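PDB 3STO: serine protease inhibitor from Schistosoma haematobium, which belongs to the serpin family and probably inhibits serine endopeptidases. Local coordinates for residues F212-S215 and P216-I220. Sequence-based numbering, arbitrary orientation.
Sequences FYIS and PDRQI
Phe212 and Ile220 form a hydrogen-bonded antiparallel pair a few residues back from the turn of the hairpin between strands 208-215 and 218-236, with Phe212 N donating to Ile220 O and Ile220 N returning a bond to Phe212 O at 2.9 Å. Their side chains meet near the backbone, Phe212 CB lying 3.9 Å from Ile220 CG1, while the phenyl ring turns aside and touches Pro402. Tyr213 sits in a non-hydrogen-bonded pair with Gln219. Its ring runs along the strand to the turn, a course set by a chi1 of -179° that places CG opposite the backbone N, and CZ packs 3.8 Å from Pro216 CD; Ser215 O lies over one ring face, displaced from its centre, and Lys263 adds a cation-pi contact.

Ile214 and Ser215 together stand opposite the single Arg218, which makes a classic beta bulge, and Arg218 O takes two bonds, from Ile214 N at 3.0 Å and from Ser215 N at 3.2 Å, the latter nearly straight and on a lone pair. Ile214 splits its side chain between two partners: CG2 lies 3.5 Å above one face of the Arg218 guanidinium, and CD1 reaches Ile220 CG2. Ser215 begins a type I turn closed by Arg218 N donating to Ser215 O, from above the carbonyl plane. Its OG donates to Asp217 OD1 at 2.7 Å, entering from above the carboxylate plane.

By chain order, directly after strand 186-197, the hairpin probably corresponds to strands s4C and s3C of serpin sheet C; Ile214, Arg218 and Ile220 all touch Asn401 of the C-terminal loop. The bulge and turn thus concentrate backbone bonding on Arg218, whose carbonyl is gripped twice, while the Ser215 OG bond probably limits rotation of the Asp217 carboxylate at this exposed tip.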
ATOM      1  N   PHE A 212       4.823   4.640 -25.731  1.00 27.42           N
ATOM      2  CA  PHE A 212       4.659   3.577 -24.736  1.00 24.06           C
ATOM      3  C   PHE A 212       3.676   2.551 -25.292  1.00 25.10           C
ATOM      4  O   PHE A 212       2.553   2.899 -25.684  1.00 17.80           O
ATOM      5  CB  PHE A 212       4.186   4.153 -23.388  1.00 21.39           C
ATOM      6  CG  PHE A 212       4.132   3.135 -22.265  1.00 26.05           C
ATOM      7  CD1 PHE A 212       3.015   2.318 -22.101  1.00 19.05           C
ATOM      8  CD2 PHE A 212       5.187   3.021 -21.355  1.00 16.08           C
ATOM      9  CE1 PHE A 212       2.965   1.397 -21.091  1.00 23.64           C
ATOM     10  CE2 PHE A 212       5.143   2.125 -20.352  1.00 18.30           C
ATOM     11  CZ  PHE A 212       4.024   1.300 -20.201  1.00 23.44           C
ATOM     12  N   TYR A 213       4.109   1.297 -25.353  1.00 12.82           N
ATOM     13  CA  TYR A 213       3.261   0.251 -25.887  1.00 20.60           C
ATOM     14  C   TYR A 213       2.370  -0.307 -24.803  1.00 25.42           C
ATOM     15  O   TYR A 213       2.865  -0.916 -23.849  1.00 26.27           O
ATOM     16  CB  TYR A 213       4.121  -0.872 -26.477  1.00 21.12           C
ATOM     17  CG  TYR A 213       3.362  -2.039 -27.104  1.00 26.55           C
ATOM     18  CD1 TYR A 213       3.064  -2.050 -28.463  1.00 33.51           C
ATOM     19  CD2 TYR A 213       2.998  -3.157 -26.343  1.00 27.98           C
ATOM     20  CE1 TYR A 213       2.403  -3.135 -29.051  1.00 36.44           C
ATOM     21  CE2 TYR A 213       2.346  -4.248 -26.917  1.00 26.35           C
ATOM     22  CZ  TYR A 213       2.052  -4.225 -28.277  1.00 38.32           C
ATOM     23  OH  TYR A 213       1.408  -5.291 -28.868  1.00 45.65           O
ATOM     24  N   ILE A 214       1.067  -0.101 -24.947  1.00 30.38           N
ATOM     25  CA  ILE A 214       0.064  -0.678 -24.033  1.00 25.17           C
ATOM     26  C   ILE A 214      -0.412  -2.065 -24.506  1.00 27.27           C
ATOM     27  O   ILE A 214      -0.406  -3.011 -23.756  1.00 31.45           O
ATOM     28  CB  ILE A 214      -1.137   0.240 -23.914  1.00 26.87           C
ATOM     29  CG1 ILE A 214      -0.699   1.618 -23.418  1.00 24.62           C
ATOM     30  CG2 ILE A 214      -2.166  -0.369 -23.013  1.00 26.35           C
ATOM     31  CD1 ILE A 214      -1.852   2.581 -23.220  1.00 30.72           C
ATOM     32  N   SER A 215      -0.798  -2.160 -25.773  1.00 28.37           N
ATOM     33  CA  SER A 215      -1.226  -3.400 -26.395  1.00 26.73           C
ATOM     34  C   SER A 215      -1.157  -3.192 -27.916  1.00 31.10           C
ATOM     35  O   SER A 215      -0.887  -2.087 -28.365  1.00 30.46           O
ATOM     36  CB  SER A 215      -2.671  -3.718 -25.973  1.00 32.42           C
ATOM     37  OG  SER A 215      -3.574  -2.705 -26.396  1.00 25.42           O
ATOM     38  N   PRO A 216      -1.402  -4.249 -28.710  1.00 32.71           N
ATOM     39  CA  PRO A 216      -1.308  -4.123 -30.172  1.00 39.41           C
ATOM     40  C   PRO A 216      -2.129  -2.988 -30.729  1.00 44.74           C
ATOM     41  O   PRO A 216      -1.712  -2.312 -31.666  1.00 40.00           O
ATOM     42  CB  PRO A 216      -1.844  -5.461 -30.668  1.00 32.26           C
ATOM     43  CG  PRO A 216      -1.366  -6.422 -29.632  1.00 34.76           C
ATOM     44  CD  PRO A 216      -1.455  -5.665 -28.295  1.00 32.76           C
ATOM     45  N   ASP A 217      -3.291  -2.762 -30.146  1.00 40.40           N
ATOM     46  CA  ASP A 217      -4.165  -1.720 -30.660  1.00 51.69           C
ATOM     47  C   ASP A 217      -3.979  -0.376 -29.944  1.00 56.26           C
ATOM     48  O   ASP A 217      -4.717   0.578 -30.209  1.00 52.80           O
ATOM     49  CB  ASP A 217      -5.631  -2.181 -30.598  1.00 46.73           C
ATOM     50  CG  ASP A 217      -6.096  -2.523 -29.167  1.00 64.53           C
ATOM     51  OD1 ASP A 217      -5.373  -3.230 -28.401  1.00 42.02           O
ATOM     52  OD2 ASP A 217      -7.218  -2.086 -28.812  1.00 71.24           O
ATOM     53  N   ARG A 218      -2.997  -0.299 -29.044  1.00 42.95           N
ATOM     54  CA  ARG A 218      -2.832   0.888 -28.210  1.00 33.42           C
ATOM     55  C   ARG A 218      -1.377   1.310 -27.958  1.00 32.09           C
ATOM     56  O   ARG A 218      -0.608   0.602 -27.323  1.00 32.84           O
ATOM     57  CB  ARG A 218      -3.513   0.693 -26.859  1.00 42.64           C
ATOM     58  CG  ARG A 218      -4.898   0.137 -26.907  1.00 47.12           C
ATOM     59  CD  ARG A 218      -5.885   1.042 -26.189  1.00 50.65           C
ATOM     60  NE  ARG A 218      -5.655   1.190 -24.750  1.00 63.07           N
ATOM     61  CZ  ARG A 218      -5.705   0.194 -23.859  1.00 72.46           C
ATOM     62  NH1 ARG A 218      -5.927  -1.062 -24.253  1.00 52.20           N
ATOM     63  NH2 ARG A 218      -5.508   0.453 -22.564  1.00 59.98           N
ATOM     64  N   GLN A 219      -1.009   2.482 -28.446  1.00 38.51           N
ATOM     65  CA  GLN A 219       0.237   3.109 -28.032  1.00 34.97           C
ATOM     66  C   GLN A 219      -0.059   4.498 -27.540  1.00 32.67           C
ATOM     67  O   GLN A 219      -0.999   5.127 -27.988  1.00 49.50           O
ATOM     68  CB  GLN A 219       1.244   3.169 -29.159  1.00 23.76           C
ATOM     69  CG  GLN A 219       1.752   1.805 -29.569  1.00 31.74           C
ATOM     70  CD  GLN A 219       0.805   1.116 -30.548  1.00 51.18           C
ATOM     71  OE1 GLN A 219      -0.021   0.282 -30.156  1.00 49.64           O
ATOM     72  NE2 GLN A 219       0.925   1.464 -31.836  1.00 53.47           N
ATOM     73  N   ILE A 220       0.704   4.968 -26.569  1.00 30.20           N
ATOM     74  CA  ILE A 220       0.554   6.357 -26.168  1.00 21.03           C
ATOM     75  C   ILE A 220       1.919   7.034 -26.117  1.00 34.69           C
ATOM     76  O   ILE A 220       2.994   6.408 -26.233  1.00 31.03           O
ATOM     77  CB  ILE A 220      -0.153   6.514 -24.820  1.00 36.84           C
ATOM     78  CG1 ILE A 220       0.591   5.734 -23.731  1.00 25.55           C
ATOM     79  CG2 ILE A 220      -1.601   6.068 -24.920  1.00 38.74           C
ATOM     80  CD1 ILE A 220       0.128   6.081 -22.349  1.00 26.71           C
TER